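PDB 2CVZ: 3-hydroxyisobutyrate dehydrogenase from Thermus thermophilus, which probably catalyses the NADP-dependent oxidation of 3-hydroxyisobutyrate to methylmalonate semialdehyde, a step in the breakdown of valine. Local coordinates for residues T84-T90 / V109-P115; E2-G8 / A56-C62; V218-F223 / R278-R282. One frame throughout, in Å; residues are numbered along the deposited sequence.

Interaction 1: T84-T90 / V109-P115; sequences TYWVDAT and VTYLDAP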
loop_
_atom_site.group_PDB
_atom_site.type_symbol
_atom_site.label_atom_id
_atom_site.label_comp_id
_atom_site.label_asym_id
_atom_site.label_seq_id
_atom_site.Cartn_x
_atom_site.Cartn_y
_atom_site.Cartn_z
ATOM N N THR C 84 6.296 -22.359 41.279
ATOM C CA THR C 84 6.984 -21.162 40.809
ATOM C C THR C 84 6.215 -20.498 39.666
ATOM O O THR C 84 5.445 -21.149 38.954
ATOM C CB THR C 84 8.413 -21.494 40.312
ATOM O OG1 THR C 84 9.190 -22.025 41.393
ATOM C CG2 THR C 84 9.101 -20.244 39.774
ATOM N N TYR C 85 6.426 -19.198 39.498
ATOM C CA TYR C 85 5.766 -18.452 38.439
ATOM C C TYR C 85 6.805 -17.883 37.490
ATOM O O TYR C 85 7.884 -17.462 37.910
ATOM C CB TYR C 85 4.929 -17.324 39.036
ATOM C CG TYR C 85 3.750 -17.819 39.841
ATOM C CD1 TYR C 85 2.564 -18.196 39.215
ATOM C CD2 TYR C 85 3.828 -17.932 41.227
ATOM C CE1 TYR C 85 1.481 -18.674 39.951
ATOM C CE2 TYR C 85 2.754 -18.410 41.973
ATOM C CZ TYR C 85 1.585 -18.777 41.329
ATOM O OH TYR C 85 0.517 -19.240 42.062
ATOM N N TRP C 86 6.476 -17.886 36.204
ATOM C CA TRP C 86 7.370 -17.362 35.186
ATOM C C TRP C 86 6.668 -16.192 34.515
ATOM O O TRP C 86 5.708 -16.383 33.767
ATOM C CB TRP C 86 7.695 -18.445 34.148
ATOM C CG TRP C 86 8.824 -18.084 33.225
ATOM C CD1 TRP C 86 8.916 -16.977 32.428
ATOM C CD2 TRP C 86 10.033 -18.827 33.016
ATOM N NE1 TRP C 86 10.104 -16.984 31.738
ATOM C CE2 TRP C 86 10.810 -18.108 32.079
ATOM C CE3 TRP C 86 10.534 -20.031 33.529
ATOM C CZ2 TRP C 86 12.065 -18.554 31.644
ATOM C CZ3 TRP C 86 11.784 -20.477 33.095
ATOM C CH2 TRP C 86 12.533 -19.736 32.161
ATOM N N VAL C 87 7.143 -14.983 34.801
ATOM C CA VAL C 87 6.573 -13.767 34.232
ATOM C C VAL C 87 7.464 -13.349 33.070
ATOM O O VAL C 87 8.584 -12.879 33.267
ATOM C CB VAL C 87 6.515 -12.639 35.288
ATOM C CG1 VAL C 87 5.949 -11.362 34.669
ATOM C CG2 VAL C 87 5.651 -13.082 36.466
ATOM N N ASP C 88 6.958 -13.527 31.854
ATOM C CA ASP C 88 7.724 -13.210 30.657
ATOM C C ASP C 88 7.397 -11.842 30.058
ATOM O O ASP C 88 6.352 -11.662 29.429
ATOM C CB ASP C 88 7.500 -14.317 29.623
ATOM C CG ASP C 88 8.403 -14.184 28.421
ATOM O OD1 ASP C 88 9.456 -13.524 28.538
ATOM O OD2 ASP C 88 8.064 -14.757 27.361
ATOM N N ALA C 89 8.307 -10.887 30.252
ATOM C CA ALA C 89 8.138 -9.525 29.754
ATOM C C ALA C 89 8.656 -9.361 28.327
ATOM O O ALA C 89 8.667 -8.256 27.783
ATOM C CB ALA C 89 8.841 -8.533 30.689
ATOM N N THR C 90 9.098 -10.462 27.731
ATOM C CA THR C 90 9.577 -10.435 26.355
ATOM C C THR C 90 8.370 -10.139 25.470
ATOM O O THR C 90 7.250 -10.517 25.810
ATOM C CB THR C 90 10.123 -11.820 25.922
ATOM O OG1 THR C 90 11.211 -12.205 26.770
ATOM C CG2 THR C 90 10.592 -11.786 24.469
ATOM N N VAL C 109 5.343 -25.192 37.038
ATOM C CA VAL C 109 5.614 -23.766 36.863
ATOM C C VAL C 109 4.520 -23.118 36.022
ATOM O O VAL C 109 4.140 -23.642 34.975
ATOM C CB VAL C 109 6.975 -23.540 36.169
ATOM C CG1 VAL C 109 7.195 -22.055 35.917
ATOM C CG2 VAL C 109 8.093 -24.099 37.034
ATOM N N THR C 110 4.021 -21.976 36.482
ATOM C CA THR C 110 2.964 -21.265 35.774
ATOM C C THR C 110 3.501 -20.081 34.979
ATOM O O THR C 110 4.000 -19.106 35.548
ATOM C CB THR C 110 1.891 -20.765 36.751
ATOM O OG1 THR C 110 1.336 -21.885 37.454
ATOM C CG2 THR C 110 0.779 -20.040 36.004
ATOM N N TYR C 111 3.394 -20.181 33.657
ATOM C CA TYR C 111 3.859 -19.138 32.751
ATOM C C TYR C 111 2.772 -18.100 32.504
ATOM O O TYR C 111 1.586 -18.426 32.415
ATOM C CB TYR C 111 4.270 -19.751 31.409
ATOM C CG TYR C 111 4.671 -18.744 30.345
ATOM C CD1 TYR C 111 6.008 -18.388 30.159
ATOM C CD2 TYR C 111 3.711 -18.153 29.516
ATOM C CE1 TYR C 111 6.383 -17.475 29.169
ATOM C CE2 TYR C 111 4.076 -17.237 28.526
ATOM C CZ TYR C 111 5.411 -16.906 28.356
ATOM O OH TYR C 111 5.776 -16.024 27.364
ATOM N N LEU C 112 3.195 -16.848 32.385
ATOM C CA LEU C 112 2.288 -15.743 32.113
ATOM C C LEU C 112 3.000 -14.806 31.158
ATOM O O LEU C 112 4.150 -14.442 31.403
ATOM C CB LEU C 112 1.960 -14.975 33.395
ATOM C CG LEU C 112 1.171 -15.684 34.495
ATOM C CD1 LEU C 112 1.038 -14.765 35.694
ATOM C CD2 LEU C 112 -0.199 -16.075 33.971
ATOM N N ASP C 113 2.359 -14.437 30.052
ATOM C CA ASP C 113 3.018 -13.491 29.169
ATOM C C ASP C 113 2.709 -12.122 29.747
ATOM O O ASP C 113 1.556 -11.799 30.034
ATOM C CB ASP C 113 2.556 -13.599 27.700
ATOM C CG ASP C 113 1.077 -13.900 27.540
ATOM O OD1 ASP C 113 0.467 -13.340 26.602
ATOM O OD2 ASP C 113 0.527 -14.711 28.311
ATOM N N ALA C 114 3.753 -11.329 29.955
ATOM C CA ALA C 114 3.583 -10.007 30.526
ATOM C C ALA C 114 4.407 -8.946 29.808
ATOM O O ALA C 114 5.211 -8.245 30.428
ATOM C CB ALA C 114 3.948 -10.041 32.009
ATOM N N PRO C 115 4.225 -8.819 28.484
ATOM C CA PRO C 115 4.981 -7.810 27.734
ATOM C C PRO C 115 4.636 -6.417 28.258
ATOM O O PRO C 115 3.594 -6.223 28.891
ATOM C CB PRO C 115 4.535 -8.040 26.289
ATOM C CG PRO C 115 3.152 -8.602 26.439
ATOM C CD PRO C 115 3.305 -9.558 27.601
HETATM O O HOH W 1 2.749 -22.434 39.627
#

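Interaction 2: E2-G8 / A56-C62; sequences EKVAFIG and ARVIFTC. With NDP (NADPH dihydro-nicotinamide-adenine-dinucleotide phosphate), chain G.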
loop_
_atom_site.group_PDB
_atom_site.type_symbol
_atom_site.label_atom_id
_atom_site.label_comp_id
_atom_site.label_asym_id
_atom_site.label_seq_id
_atom_site.Cartn_x
_atom_site.Cartn_y
_atom_site.Cartn_z
ATOM N N GLU C 2 11.273 -16.082 50.544
ATOM C CA GLU C 2 10.800 -15.904 49.185
ATOM C C GLU C 2 11.583 -14.828 48.428
ATOM O O GLU C 2 11.723 -13.697 48.873
ATOM C CB GLU C 2 9.330 -15.370 49.240
ATOM C CG GLU C 2 8.342 -16.352 49.860
ATOM C CD GLU C 2 8.087 -17.558 48.979
ATOM O OE1 GLU C 2 7.622 -17.367 47.836
ATOM O OE2 GLU C 2 8.349 -18.694 49.427
ATOM N N LYS C 3 12.088 -15.271 47.262
ATOM C CA LYS C 3 12.836 -14.327 46.455
ATOM C C LYS C 3 12.350 -14.252 44.978
ATOM O O LYS C 3 11.553 -15.096 44.568
ATOM C CB LYS C 3 14.337 -14.757 46.364
ATOM C CG LYS C 3 15.065 -14.724 47.696
ATOM C CD LYS C 3 16.557 -14.909 47.483
ATOM C CE LYS C 3 17.335 -14.823 48.785
ATOM N NZ LYS C 3 18.803 -14.861 48.532
ATOM N N VAL C 4 12.794 -13.252 44.227
ATOM C CA VAL C 4 12.406 -13.126 42.834
ATOM C C VAL C 4 13.712 -13.111 42.054
ATOM O O VAL C 4 14.781 -12.906 42.631
ATOM C CB VAL C 4 11.609 -11.829 42.568
ATOM C CG1 VAL C 4 10.327 -11.840 43.394
ATOM C CG2 VAL C 4 12.456 -10.609 42.903
ATOM N N ALA C 5 13.639 -13.354 40.752
ATOM C CA ALA C 5 14.846 -13.366 39.940
ATOM C C ALA C 5 14.539 -12.768 38.585
ATOM O O ALA C 5 13.409 -12.853 38.112
ATOM C CB ALA C 5 15.355 -14.795 39.783
ATOM N N PHE C 6 15.542 -12.157 37.965
ATOM C CA PHE C 6 15.348 -11.550 36.657
ATOM C C PHE C 6 16.418 -12.033 35.685
ATOM O O PHE C 6 17.608 -12.072 36.018
ATOM C CB PHE C 6 15.410 -10.024 36.761
ATOM C CG PHE C 6 14.703 -9.313 35.639
ATOM C CD1 PHE C 6 13.412 -8.821 35.816
ATOM C CD2 PHE C 6 15.315 -9.155 34.397
ATOM C CE1 PHE C 6 12.739 -8.183 34.770
ATOM C CE2 PHE C 6 14.652 -8.520 33.347
ATOM C CZ PHE C 6 13.363 -8.033 33.534
ATOM N N ILE C 7 15.986 -12.400 34.483
ATOM C CA ILE C 7 16.893 -12.872 33.445
ATOM C C ILE C 7 16.832 -11.932 32.249
ATOM O O ILE C 7 15.753 -11.665 31.722
ATOM C CB ILE C 7 16.507 -14.290 32.968
ATOM C CG1 ILE C 7 16.660 -15.289 34.117
ATOM C CG2 ILE C 7 17.364 -14.686 31.775
ATOM C CD1 ILE C 7 16.133 -16.674 33.798
ATOM N N GLY C 8 17.990 -11.433 31.827
ATOM C CA GLY C 8 18.035 -10.531 30.690
ATOM C C GLY C 8 18.059 -9.076 31.111
ATOM O O GLY C 8 17.030 -8.401 31.117
ATOM N N ALA C 56 13.984 -18.808 42.975
ATOM C CA ALA C 56 12.926 -17.808 43.090
ATOM C C ALA C 56 11.499 -18.337 43.011
ATOM O O ALA C 56 11.230 -19.369 42.393
ATOM C CB ALA C 56 13.130 -16.726 42.023
ATOM N N ARG C 57 10.589 -17.609 43.655
ATOM C CA ARG C 57 9.169 -17.939 43.653
ATOM C C ARG C 57 8.611 -17.389 42.344
ATOM O O ARG C 57 7.667 -17.932 41.770
ATOM C CB ARG C 57 8.469 -17.272 44.839
ATOM C CG ARG C 57 6.946 -17.289 44.768
ATOM C CD ARG C 57 6.387 -18.695 44.907
ATOM N NE ARG C 57 6.587 -19.227 46.252
ATOM C CZ ARG C 57 6.187 -20.429 46.651
ATOM N NH1 ARG C 57 5.560 -21.238 45.808
ATOM N NH2 ARG C 57 6.405 -20.819 47.901
ATOM N N VAL C 58 9.210 -16.297 41.881
ATOM C CA VAL C 58 8.799 -15.665 40.636
ATOM C C VAL C 58 10.025 -15.345 39.793
ATOM O O VAL C 58 10.931 -14.636 40.233
ATOM C CB VAL C 58 8.024 -14.352 40.882
ATOM C CG1 VAL C 58 7.523 -13.790 39.552
ATOM C CG2 VAL C 58 6.862 -14.600 41.830
ATOM N N ILE C 59 10.046 -15.885 38.581
ATOM C CA ILE C 59 11.145 -15.666 37.654
ATOM C C ILE C 59 10.673 -14.726 36.549
ATOM O O ILE C 59 9.607 -14.935 35.969
ATOM C CB ILE C 59 11.600 -16.996 37.009
ATOM C CG1 ILE C 59 12.185 -17.919 38.080
ATOM C CG2 ILE C 59 12.621 -16.727 35.914
ATOM C CD1 ILE C 59 12.571 -19.287 37.566
ATOM N N PHE C 60 11.461 -13.690 36.272
ATOM C CA PHE C 60 11.134 -12.730 35.218
ATOM C C PHE C 60 12.130 -12.844 34.074
ATOM O O PHE C 60 13.311 -13.103 34.295
ATOM C CB PHE C 60 11.215 -11.285 35.715
ATOM C CG PHE C 60 10.184 -10.915 36.735
ATOM C CD1 PHE C 60 10.344 -11.274 38.068
ATOM C CD2 PHE C 60 9.072 -10.164 36.371
ATOM C CE1 PHE C 60 9.411 -10.885 39.028
ATOM C CE2 PHE C 60 8.131 -9.769 37.322
ATOM C CZ PHE C 60 8.302 -10.130 38.652
ATOM N N THR C 61 11.653 -12.628 32.853
ATOM C CA THR C 61 12.522 -12.652 31.689
ATOM C C THR C 61 12.149 -11.511 30.759
ATOM O O THR C 61 10.980 -11.166 30.620
ATOM C CB THR C 61 12.418 -13.977 30.891
ATOM O OG1 THR C 61 11.041 -14.296 30.653
ATOM C CG2 THR C 61 13.091 -15.113 31.643
ATOM N N CYS C 62 13.156 -10.897 30.154
ATOM C CA CYS C 62 12.922 -9.831 29.194
ATOM C C CYS C 62 14.031 -9.988 28.174
ATOM O O CYS C 62 15.054 -9.301 28.226
ATOM C CB CYS C 62 12.985 -8.451 29.842
ATOM S SG CYS C 62 12.406 -7.175 28.708
HETATM P PA NDP G . 18.269 -5.491 24.503
HETATM O O1A NDP G . 18.705 -4.279 25.142
HETATM O O2A NDP G . 18.724 -5.916 23.132
HETATM O O5B NDP G . 18.583 -6.689 25.575
HETATM C C5B NDP G . 18.304 -8.049 25.223
HETATM C C4B NDP G . 18.721 -8.825 26.464
HETATM O O4B NDP G . 18.505 -10.226 26.142
HETATM C C3B NDP G . 20.136 -8.683 26.922
HETATM O O3B NDP G . 20.172 -8.733 28.373
HETATM C C2B NDP G . 20.838 -9.860 26.364
HETATM O O2B NDP G . 22.076 -10.262 26.957
HETATM C C1B NDP G . 19.741 -10.878 26.386
HETATM N N9A NDP G . 19.958 -11.972 25.400
HETATM C C8A NDP G . 20.013 -11.891 23.989
HETATM N N7A NDP G . 20.218 -13.081 23.457
HETATM C C5A NDP G . 20.303 -13.961 24.499
HETATM C C6A NDP G . 20.510 -15.357 24.597
HETATM N N6A NDP G . 20.672 -16.090 23.495
HETATM N N1A NDP G . 20.540 -15.941 25.820
HETATM C C2A NDP G . 20.376 -15.193 26.935
HETATM N N3A NDP G . 20.175 -13.871 26.952
HETATM C C4A NDP G . 20.148 -13.306 25.688
HETATM O O3 NDP G . 16.697 -5.570 24.487
HETATM P PN NDP G . 15.479 -4.670 24.995
HETATM O O1N NDP G . 15.575 -3.389 24.288
HETATM O O2N NDP G . 15.594 -4.731 26.490
HETATM O O5D NDP G . 14.244 -5.587 24.568
HETATM C C5D NDP G . 13.988 -6.890 25.187
HETATM C C4D NDP G . 12.490 -7.233 24.920
HETATM O O4D NDP G . 11.710 -6.127 25.368
HETATM C C3D NDP G . 12.185 -7.362 23.424
HETATM O O3D NDP G . 11.255 -8.437 23.229
HETATM C C2D NDP G . 11.651 -6.010 23.031
HETATM O O2D NDP G . 10.922 -6.118 21.821
HETATM C C1D NDP G . 10.803 -5.721 24.340
HETATM N N1N NDP G . 10.483 -4.279 24.574
HETATM C C2N NDP G . 11.499 -3.314 24.330
HETATM C C3N NDP G . 11.145 -1.927 24.587
HETATM C C7N NDP G . 12.133 -0.865 24.372
HETATM O O7N NDP G . 11.827 0.340 24.258
HETATM N N7N NDP G . 13.444 -1.163 24.305
HETATM C C4N NDP G . 9.854 -1.632 25.048
HETATM C C5N NDP G . 8.899 -2.580 25.273
HETATM C C6N NDP G . 9.210 -3.904 25.038
HETATM P P2B NDP G . 23.440 -9.574 26.678
HETATM O O1X NDP G . 24.410 -10.652 26.961
HETATM O O2X NDP G . 23.573 -8.400 27.583
HETATM O O3X NDP G . 23.507 -9.137 25.215
#

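Interaction 3: V218-F223 / R278-R282; sequences VLTRAF and RLLER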
loop_
_atom_site.group_PDB
_atom_site.type_symbol
_atom_site.label_atom_id
_atom_site.label_comp_id
_atom_site.label_asym_id
_atom_site.label_seq_id
_atom_site.Cartn_x
_atom_site.Cartn_y
_atom_site.Cartn_z
ATOM N N VAL C 218 13.782 13.364 16.725
ATOM C CA VAL C 218 14.039 13.765 15.349
ATOM C C VAL C 218 14.390 15.238 15.162
ATOM O O VAL C 218 15.431 15.566 14.594
ATOM C CB VAL C 218 12.830 13.428 14.452
ATOM C CG1 VAL C 218 13.148 13.761 13.003
ATOM C CG2 VAL C 218 12.467 11.955 14.605
ATOM N N LEU C 219 13.518 16.126 15.624
ATOM C CA LEU C 219 13.761 17.555 15.475
ATOM C C LEU C 219 15.088 17.972 16.106
ATOM O O LEU C 219 15.777 18.855 15.594
ATOM C CB LEU C 219 12.604 18.353 16.089
ATOM C CG LEU C 219 11.345 18.511 15.226
ATOM C CD1 LEU C 219 10.860 17.160 14.723
ATOM C CD2 LEU C 219 10.266 19.194 16.042
ATOM N N THR C 220 15.441 17.324 17.211
ATOM C CA THR C 220 16.678 17.610 17.933
ATOM C C THR C 220 17.886 16.961 17.267
ATOM O O THR C 220 19.032 17.333 17.541
ATOM C CB THR C 220 16.613 17.073 19.369
ATOM O OG1 THR C 220 16.405 15.655 19.332
ATOM C CG2 THR C 220 15.480 17.730 20.140
ATOM N N ARG C 221 17.618 15.987 16.399
ATOM C CA ARG C 221 18.658 15.244 15.695
ATOM C C ARG C 221 19.402 14.344 16.676
ATOM O O ARG C 221 20.437 13.769 16.342
ATOM C CB ARG C 221 19.657 16.195 15.016
ATOM C CG ARG C 221 19.021 17.280 14.167
ATOM C CD ARG C 221 17.946 16.710 13.252
ATOM N NE ARG C 221 18.470 15.715 12.323
ATOM C CZ ARG C 221 17.706 14.930 11.570
ATOM N NH1 ARG C 221 16.384 15.025 11.642
ATOM N NH2 ARG C 221 18.259 14.056 10.740
ATOM N N ALA C 222 18.859 14.220 17.883
ATOM C CA ALA C 222 19.471 13.405 18.929
ATOM C C ALA C 222 19.462 11.913 18.608
ATOM O O ALA C 222 20.467 11.221 18.802
ATOM C CB ALA C 222 18.765 13.652 20.259
ATOM N N PHE C 223 18.321 11.422 18.134
ATOM C CA PHE C 223 18.161 10.015 17.792
ATOM C C PHE C 223 18.786 9.076 18.820
ATOM O O PHE C 223 19.655 8.264 18.495
ATOM C CB PHE C 223 18.751 9.743 16.406
ATOM C CG PHE C 223 17.934 10.309 15.283
ATOM C CD1 PHE C 223 16.694 9.761 14.966
ATOM C CD2 PHE C 223 18.392 11.398 14.549
ATOM C CE1 PHE C 223 15.923 10.289 13.933
ATOM C CE2 PHE C 223 17.629 11.935 13.512
ATOM C CZ PHE C 223 16.389 11.378 13.204
ATOM N N ARG C 278 14.732 8.337 9.234
ATOM C CA ARG C 278 15.918 8.788 8.509
ATOM C C ARG C 278 15.807 8.364 7.046
ATOM O O ARG C 278 16.329 9.034 6.155
ATOM C CB ARG C 278 17.193 8.182 9.101
ATOM C CG ARG C 278 17.725 8.852 10.359
ATOM C CD ARG C 278 19.049 8.199 10.742
ATOM N NE ARG C 278 19.663 8.754 11.946
ATOM C CZ ARG C 278 20.250 9.944 12.015
ATOM N NH1 ARG C 278 20.308 10.728 10.948
ATOM N NH2 ARG C 278 20.796 10.343 13.154
ATOM N N LEU C 279 15.133 7.243 6.804
ATOM C CA LEU C 279 14.954 6.747 5.442
ATOM C C LEU C 279 14.117 7.735 4.641
ATOM O O LEU C 279 14.382 7.983 3.461
ATOM C CB LEU C 279 14.277 5.373 5.456
ATOM C CG LEU C 279 14.058 4.711 4.091
ATOM C CD1 LEU C 279 15.376 4.651 3.326
ATOM C CD2 LEU C 279 13.487 3.313 4.290
ATOM N N LEU C 280 13.103 8.305 5.286
ATOM C CA LEU C 280 12.239 9.281 4.635
ATOM C C LEU C 280 13.020 10.567 4.382
ATOM O O LEU C 280 12.829 11.230 3.361
ATOM C CB LEU C 280 11.012 9.572 5.506
ATOM C CG LEU C 280 10.047 8.397 5.682
ATOM C CD1 LEU C 280 8.973 8.747 6.705
ATOM C CD2 LEU C 280 9.419 8.055 4.332
ATOM N N GLU C 281 13.902 10.918 5.313
ATOM C CA GLU C 281 14.714 12.123 5.163
ATOM C C GLU C 281 15.695 11.895 4.023
ATOM O O GLU C 281 16.002 12.810 3.259
ATOM C CB GLU C 281 15.479 12.419 6.451
ATOM C CG GLU C 281 14.586 12.625 7.662
ATOM C CD GLU C 281 15.372 13.016 8.898
ATOM O OE1 GLU C 281 16.397 12.359 9.182
ATOM O OE2 GLU C 281 14.962 13.974 9.588
ATOM N N ARG C 282 16.183 10.662 3.926
ATOM C CA ARG C 282 17.111 10.273 2.870
ATOM C C ARG C 282 16.457 10.530 1.518
ATOM O O ARG C 282 16.993 11.256 0.680
ATOM C CB ARG C 282 17.461 8.785 3.008
ATOM C CG ARG C 282 17.860 8.095 1.709
ATOM C CD ARG C 282 19.308 7.653 1.728
ATOM N NE ARG C 282 19.582 6.619 2.723
ATOM C CZ ARG C 282 19.375 5.316 2.541
ATOM N NH1 ARG C 282 18.884 4.866 1.395
ATOM N NH2 ARG C 282 19.681 4.459 3.506
HETATM O O HOH W 2 21.461 13.879 11.767
#

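Interaction 1: T84-T90 / V109-P115
Tyr-111 and Asp-88 meet through a short hydrogen bond between two parallel strands: the phenol OH donates to OD2 of Asp-88 at 2.6 Å. The donor lies on the anti lone pair of that oxygen, and OD2 sits at the ring's edge, in its plane. With CG of Tyr-111 anti to the backbone N (chi1 175°), the ring passes its strand partner Trp-86 and reaches the residue two places further on. On the way its CD1 touches CD1 of Trp-86 at 3.9 Å, and its CE1 rests on CB of Asp-88 at 3.4 Å. The other carboxylate oxygen, OD1, receives both the backbone N of Thr-90, at 3.2 Å, and its OG1, at 2.8 Å; the former closes an Asx turn where the strand ends and Thr-90 meets NADPH. With an alanine at Asp-88, the Tyr-111 hydroxyl would probably lose this carboxylate acceptor, leaving mainly His-162 as partner, and the turn to Thr-90 would be freer to shift.

Behind these groups runs a ladder of five backbone bonds from Thr-84 to Ala-114, the shortest being Ala-114 N to Asp-88 O at 2.7 Å. On the opposite sheet face, Tyr-85 lies alongside Thr-110, and CG1 of Val-87 packs on CB of Ala-114 at 3.6 Å. Further out, His-162 also bonds the Tyr-111 hydroxyl, and Thr-61 bonds both OD1 of Asp-88 and the Trp-86 indole nitrogen.

Helices 66-76 and 94-105 cover the Trp-86 and Tyr-111 face, helix 136-142 packs on Tyr-85 and Thr-110, and strand 58-61 flanks strand 85-88; helix 94-105 completes the beta-alpha-beta unit.

Interaction 2: E2-G8 / A56-C62
Val-4 to Ile-7 pair with Val-58 to Thr-61 as neighbouring parallel strands inside the sheet of the dinucleotide-binding domain, and their C-terminal ends open onto NADPH. Four regular backbone bonds, from Ala-5 N to Cys-62 N, hold them in step. Before these, Lys-3 O accepts from Arg-57 N at 2.8 Å, while the buried Val-58 N has no partner in the model.

At the end remote from the cofactor, Arg-57 grips Glu-2 side-on. NE meets OE1 at 2.7 Å on its syn lone pair, NH2 reaches OE2 at 3.3 Å, and carboxylate and guanidinium are nearly coplanar, at 27°. Arg-57 NH1 also bonds to the carbonyl of Gly-83, which further limits rotation of the group.

Two phenylalanines carry the packing on one face. Their side chains cross at about a right angle, with CD1 of Phe-6 tight against CB of Phe-60 at 3.3 Å. With CG of Phe-6 anti to the backbone N (chi1 -157°), the ring leans toward the C-terminal end of the strands, where CZ touches CB of Cys-62 at 3.7 Å and the carbonyl of Phe-60 lies above one ring face. On the other face Ile-7 and Thr-61 lie side by side, CB to CG2 3.8 Å, and Thr-61 OG1 is hydrogen-bonded to Asp-88 of the next strand.

Gly-8, at a phi of 97°, stands where any CB would collide with Cys-62 O; its C comes within 3.5 Å of O3B of NADPH, and it probably begins the GxGxxG signature of Rossmann folds. SG of Cys-62 lies 3.6 Å from O4D of the nicotinamide-side ribose.

Strand 26-29 flanks 4-7, strand 85-88 flanks 58-61, helix 13-23 packs on both phenylalanines, and helix 66-76 meets Ile-7.

Interaction 3: V218-F223 / R278-R282
Arg-221 and Glu-281 approach from opposite directions and meet end-on, each terminal nitrogen taking its own carboxylate oxygen. NH1 donates to OE2 at 2.7 Å on the syn lone pair, and NH2 runs almost straight to OE1 at 3.0 Å. The carboxylate thus lies at the guanidinium edge, though the two planes are turned 33° apart. Bends at chi2 and chi3 fold the arginine back over its own turn, where NH1 adds a weak bond to Val-218 O.

Phe-223 touches two neighbouring guanidinium groups and meets them differently. To Arg-221 it presents an edge: CE2 lies 3.5 Å above the centre of that guanidinium, whose CZ is in the ring plane. To Arg-278 it offers a face: CZ of Arg-278 is 3.9 Å from the ring centroid, an off-centre cation-pi contact with the planes 35° apart. The long arm of Arg-278 is extended from CG to NE, which carries its end over the ring, while NE forms a salt bridge with Glu-275. NH2 of Arg-221 and NH1 of Arg-278 are 3.9 Å apart; Glu-281 and Glu-275 are likely to offset their charges, and a water bridges these two nitrogens weakly. OE2 of Glu-281 has a further donor in the backbone N of Ile-288, tying in the C-terminal tail.

Arg-221, the first residue to leave helical geometry, has a positive phi, and it joins the end of helix 214-219 to helix 276-284. This is structural packing in the helical C-terminal half of the chain, built from a bidentate salt bridge beside an off-centre cation-pi contact.

Overall arrangement
Interactions 2 and 1 follow one another along the chain and share one sheet: strand 58-61 of interaction 2 lies next to strand 85-88 of interaction 1, so the four strands run 4-7, 58-61, 85-88, 110-117. Their centres are about 9 Å apart, and they touch through probable backbone bonds such as Val-87 N to Ile-59 O at 2.7 Å. Both bring residues to NADPH at the C-terminal ends of their strands. Interaction 3 comes last, among helices on the opposite side of the chain's centre, its own centre about 36 Å and 38 Å from those of interactions 1 and 2. The first two contacts thus build the cofactor-binding sheet; the third joins helices of the C-terminal half.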